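Local coordinates for protein major mite allergen Der p 23 (Dermatophagoides pteronyssinus, PDB 4ZCE) that is a secreted, peritrophin-like major dust mite allergen that is bound by human IgE and, despite its chitin-binding-type domain, does not bind chitin in vitro, at residues A[9-14]-A[26-31]; A[21-26]-A[34-39]. All coordinates share one frame; numbering follows the deposited sequence. Where two conformers were deposited one is given.

Contact 1. Residues A[9-14]-A[26-31]; sequences SRFGYF and CSNWEA
In the antiparallel sheet of this peritrophin-A (chitin-binding type 2) domain, edge strand 12-15 and the residues before it meet the end of strand 22-27 and the type I' turn Ser27-Glu30. Gly12 and Cys26 form a hydrogen-bonded antiparallel pair: Cys26 N gives a nearly straight bond of 2.7 Å to Gly12 O, while Gly12 N reaches Cys26 O from above its carbonyl plane. Arg10 O receives Trp29 N at 2.9 Å on a lone pair, fastening the turn. The Trp29 indole lies across Ser9 and Arg10, with Arg10 CA 3.5 Å from the centroid of its five-membered ring, a CH-pi contact over the face. Arg10 CG is anti to the backbone N (chi1 180°), so the extended chain runs alongside Asn28, whose OD1 takes weak bonds from NE and NH2. Phe11 CE2 lies against one guanidinium face, and Ser27 OG approaches the Phe11 ring edge, 3.4 Å from CE1. Gly12 (phi 167°), with no side chain, leaves room for the Phe14 ring. Cys26 SG, disulfide-bonded to Cys7, sits obliquely 3.8 Å from Phe14 CE2. The nearly straight bonds to Gly12 O and Arg10 O thus fix the register, whereas the bent Arg10-Asn28 bonds probably add little.

Contact 2. Residues A[21-26]-A[34-39]; sequences HKFYIC and KDCPGN. With EDO (1,2-ethanediol), chain C.
The Phe23 ring carries Lys34 CB over one face, 3.6 Å from the ring centroid in a CH-pi contact, and CB leans toward the rim at CZ. Cys36 SG approaches the same ring obliquely, 3.9 Å from CD1. Phe23 also stacks with Trp42, so an aromatic side chain suits this buried place between the sheet and the C-terminal part of the domain. Phe23 CG takes the crowded position between the backbone N and the carbonyl carbon (chi1 60°). At the edge of the His21 ring lies Asn39 O.

The backbone is the antiparallel hairpin of strands 22-27 and 30-35, part of the three-stranded sheet of the peritrophin-A domain. Phe23 and Lys34 form a hydrogen-bonded pair: Lys34 N lies 2.8 Å from Phe23 O, nearly along the C=O axis, and Phe23 N returns a bond to Lys34 O from above the carbonyl plane. Beyond the non-hydrogen-bonded pair Lys22-Asp35, Cys36 N bonds His21 O at 2.8 Å, holding the chain beside the Cys36-Cys49 disulfide.

Lys34 CG lies 3.6 Å from Ile25 CD1; the bend at chi2 (-61°) then turns the amine away. On the other sheet face, extended Lys22 runs alongside Asp35. Its NZ stays 4.2 Å from Asp35 OD1, beyond a salt bridge; an ethanediol, probably from the crystallisation liquor, bridges them, accepting from NZ at O1 and donating from O2 to Asp35 OD2.

How the contacts relate
Contacts 1 and 2 lie on opposite sides of the chain's centre, their own centres about 14 Å apart, and strand 22-27 joins them as the middle strand of the sheet. Cys26 lies in both segments 26-31 and 21-26, though it makes its contacts in contact 1. The pairing of strand 12-15 with 22-27 carries on between them, with a probable hydrogen bond of 2.8 Å between Phe14 O and Tyr24 N, and Tyr13 CE2 packs 3.7 Å from Ile25 CG1. Each contact holds one end of a different disulfide. All of contact 2, and contact 1 apart from residues 9-11, fall within residues 12-50, the region important for IgE binding. The ethanediol lies at contact 2 alone.

Contact 1. Residues A[9-14]-A[26-31]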
# COMPACT_ATOMS: atom_id res chain seq x y z
N SER A 9 17.31 4.89 6.13
CA SER A 9 18.04 4.73 4.89
C SER A 9 17.62 5.83 3.94
O SER A 9 16.56 6.43 4.11
CB SER A 9 17.75 3.36 4.27
OG SER A 9 17.89 2.33 5.25
N ARG A 10 18.41 6.04 2.91
CA ARG A 10 18.18 7.08 1.95
C ARG A 10 16.84 6.84 1.24
O ARG A 10 16.12 7.74 1.01
CB ARG A 10 19.35 7.13 0.94
CG ARG A 10 19.20 8.17 -0.11
CD ARG A 10 20.40 8.17 -1.04
NE ARG A 10 20.25 9.20 -2.00
CZ ARG A 10 20.71 9.12 -3.23
NH1 ARG A 10 21.38 8.03 -3.62
NH2 ARG A 10 20.49 10.10 -4.05
N PHE A 11 16.64 5.60 0.86
CA PHE A 11 15.43 5.10 0.21
C PHE A 11 14.94 3.90 0.99
O PHE A 11 15.73 3.06 1.42
CB PHE A 11 15.71 4.69 -1.23
CG PHE A 11 16.13 5.83 -2.10
CD1 PHE A 11 15.22 6.77 -2.51
CD2 PHE A 11 17.45 5.98 -2.47
CE1 PHE A 11 15.60 7.84 -3.30
CE2 PHE A 11 17.84 7.04 -3.26
CZ PHE A 11 16.91 7.97 -3.67
N GLY A 12 13.63 3.80 1.19
CA GLY A 12 13.10 2.64 1.87
C GLY A 12 11.66 2.79 2.30
O GLY A 12 11.09 3.88 2.25
N TYR A 13 11.09 1.66 2.70
CA TYR A 13 9.73 1.57 3.21
C TYR A 13 9.83 1.04 4.62
O TYR A 13 10.45 0.00 4.86
CB TYR A 13 8.92 0.58 2.37
CG TYR A 13 8.61 1.07 0.98
CD1 TYR A 13 9.58 1.06 -0.01
CD2 TYR A 13 7.35 1.55 0.66
CE1 TYR A 13 9.30 1.53 -1.29
CE2 TYR A 13 7.06 2.02 -0.61
CZ TYR A 13 8.03 2.01 -1.58
OH TYR A 13 7.72 2.49 -2.83
N PHE A 14 9.21 1.76 5.56
CA PHE A 14 9.36 1.46 6.98
C PHE A 14 8.05 1.48 7.74
O PHE A 14 7.15 2.26 7.45
CB PHE A 14 10.33 2.45 7.62
CG PHE A 14 11.66 2.47 6.94
CD1 PHE A 14 12.63 1.54 7.27
CD2 PHE A 14 11.93 3.39 5.94
CE1 PHE A 14 13.84 1.55 6.62
CE2 PHE A 14 13.15 3.39 5.31
CZ PHE A 14 14.09 2.47 5.64
N CYS A 26 10.74 6.59 2.44
CA CYS A 26 11.90 7.48 2.45
C CYS A 26 12.46 7.63 1.04
O CYS A 26 12.62 6.66 0.31
CB CYS A 26 12.98 6.94 3.39
SG CYS A 26 12.53 7.09 5.16
N SER A 27 12.72 8.88 0.68
CA SER A 27 13.38 9.22 -0.58
C SER A 27 14.37 10.35 -0.28
O SER A 27 13.98 11.41 0.21
CB SER A 27 12.33 9.66 -1.60
OG SER A 27 12.95 9.98 -2.83
N ASN A 28 15.65 10.09 -0.58
CA ASN A 28 16.73 11.01 -0.25
C ASN A 28 16.64 11.44 1.22
O ASN A 28 16.77 12.63 1.54
CB ASN A 28 16.74 12.23 -1.18
CG ASN A 28 17.12 11.87 -2.60
OD1 ASN A 28 17.91 10.96 -2.82
ND2 ASN A 28 16.57 12.58 -3.57
N TRP A 29 16.42 10.46 2.09
CA TRP A 29 16.37 10.67 3.54
C TRP A 29 15.19 11.51 4.05
O TRP A 29 15.15 11.83 5.25
CB TRP A 29 17.70 11.25 4.07
CG TRP A 29 18.92 10.37 3.81
CD1 TRP A 29 19.84 10.50 2.80
CD2 TRP A 29 19.34 9.24 4.58
NE1 TRP A 29 20.79 9.52 2.90
CE2 TRP A 29 20.51 8.73 3.98
CE3 TRP A 29 18.84 8.60 5.72
CZ2 TRP A 29 21.18 7.62 4.48
CZ3 TRP A 29 19.51 7.50 6.21
CH2 TRP A 29 20.66 7.02 5.59
N GLU A 30 14.25 11.84 3.17
CA GLU A 30 13.03 12.55 3.56
C GLU A 30 11.88 11.56 3.57
O GLU A 30 11.76 10.73 2.66
CB GLU A 30 12.72 13.68 2.57
N ALA A 31 11.01 11.66 4.57
CA ALA A 31 9.93 10.70 4.75
C ALA A 31 8.55 11.25 4.37
O ALA A 31 8.24 12.42 4.61
CB ALA A 31 9.90 10.21 6.18

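Contact 2. Residues A[21-26]-A[34-39]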
# COMPACT_ATOMS: atom_id res chain seq x y z
N HIS A 21 -1.58 0.20 10.32
CA HIS A 21 -2.20 0.49 9.03
C HIS A 21 -1.42 1.52 8.23
O HIS A 21 -1.83 1.90 7.14
CB HIS A 21 -3.62 1.02 9.22
CG HIS A 21 -4.47 0.13 10.07
ND1 HIS A 21 -4.76 0.43 11.39
CD2 HIS A 21 -5.08 -1.05 9.80
CE1 HIS A 21 -5.51 -0.54 11.89
NE2 HIS A 21 -5.71 -1.44 10.96
N LYS A 22 -0.30 2.01 8.78
CA LYS A 22 0.44 3.09 8.13
C LYS A 22 1.89 2.69 7.97
O LYS A 22 2.35 1.69 8.51
CB LYS A 22 0.31 4.39 8.93
CG LYS A 22 -1.14 4.87 9.06
CD LYS A 22 -1.23 6.23 9.72
CE LYS A 22 -2.66 6.69 9.85
NZ LYS A 22 -2.77 8.03 10.45
N PHE A 23 2.61 3.48 7.18
CA PHE A 23 4.04 3.27 6.98
C PHE A 23 4.68 4.55 6.47
O PHE A 23 4.00 5.55 6.22
CB PHE A 23 4.28 2.10 6.00
CG PHE A 23 3.67 2.30 4.63
CD1 PHE A 23 2.33 2.08 4.41
CD2 PHE A 23 4.46 2.68 3.54
CE1 PHE A 23 1.77 2.24 3.14
CE2 PHE A 23 3.89 2.82 2.27
CZ PHE A 23 2.56 2.60 2.08
N TYR A 24 6.00 4.53 6.34
CA TYR A 24 6.75 5.66 5.84
C TYR A 24 7.54 5.28 4.60
O TYR A 24 8.13 4.21 4.53
CB TYR A 24 7.71 6.19 6.92
CG TYR A 24 7.01 6.82 8.10
CD1 TYR A 24 6.76 6.09 9.25
CD2 TYR A 24 6.61 8.15 8.07
CE1 TYR A 24 6.13 6.66 10.35
CE2 TYR A 24 5.99 8.73 9.16
CZ TYR A 24 5.74 7.98 10.30
OH TYR A 24 5.11 8.58 11.37
N ILE A 25 7.56 6.18 3.63
CA ILE A 25 8.40 6.01 2.46
C ILE A 25 9.49 7.05 2.51
O ILE A 25 9.21 8.25 2.66
CB ILE A 25 7.60 6.16 1.14
CG1 ILE A 25 6.41 5.21 1.12
CG2 ILE A 25 8.53 5.89 -0.04
CD1 ILE A 25 5.51 5.36 -0.11
N CYS A 26 10.74 6.59 2.44
CA CYS A 26 11.90 7.48 2.45
C CYS A 26 12.46 7.63 1.04
O CYS A 26 12.62 6.66 0.31
CB CYS A 26 12.98 6.94 3.39
SG CYS A 26 12.53 7.09 5.16
N LYS A 34 2.28 7.30 4.88
CA LYS A 34 1.28 6.71 3.99
C LYS A 34 0.31 5.79 4.73
O LYS A 34 0.63 5.26 5.79
CB LYS A 34 1.96 5.88 2.90
CG LYS A 34 2.76 6.69 1.88
CD LYS A 34 1.85 7.64 1.15
CE LYS A 34 2.41 7.98 -0.21
NZ LYS A 34 1.59 9.01 -0.89
N ASP A 35 -0.87 5.60 4.13
CA ASP A 35 -1.88 4.66 4.62
C ASP A 35 -1.94 3.41 3.76
O ASP A 35 -1.85 3.49 2.54
CB ASP A 35 -3.27 5.30 4.54
CG ASP A 35 -3.39 6.52 5.41
OD1 ASP A 35 -3.27 6.38 6.64
OD2 ASP A 35 -3.62 7.62 4.87
N CYS A 36 -2.10 2.26 4.39
CA CYS A 36 -2.44 1.05 3.66
C CYS A 36 -3.91 1.12 3.26
O CYS A 36 -4.72 1.71 3.97
CB CYS A 36 -2.22 -0.19 4.51
SG CYS A 36 -0.48 -0.66 4.68
N PRO A 37 -4.28 0.44 2.16
CA PRO A 37 -5.66 0.49 1.66
C PRO A 37 -6.58 -0.54 2.31
O PRO A 37 -6.11 -1.56 2.81
CB PRO A 37 -5.48 0.15 0.18
CG PRO A 37 -4.32 -0.78 0.19
CD PRO A 37 -3.38 -0.25 1.22
N GLY A 38 -7.88 -0.31 2.25
CA GLY A 38 -8.83 -1.24 2.85
C GLY A 38 -8.53 -1.42 4.33
O GLY A 38 -8.28 -0.44 5.03
N ASN A 39 -8.58 -2.66 4.80
CA ASN A 39 -8.20 -2.94 6.18
C ASN A 39 -6.83 -3.59 6.25
O ASN A 39 -6.49 -4.22 7.25
CB ASN A 39 -9.23 -3.86 6.85
CG ASN A 39 -10.56 -3.17 7.10
OD1 ASN A 39 -10.65 -1.94 7.12
ND2 ASN A 39 -11.60 -3.98 7.31
C1 EDO C . -1.23 9.12 7.30
O1 EDO C . -1.05 9.62 8.61
C2 EDO C . -2.61 9.61 6.95
O2 EDO C . -2.51 10.12 5.65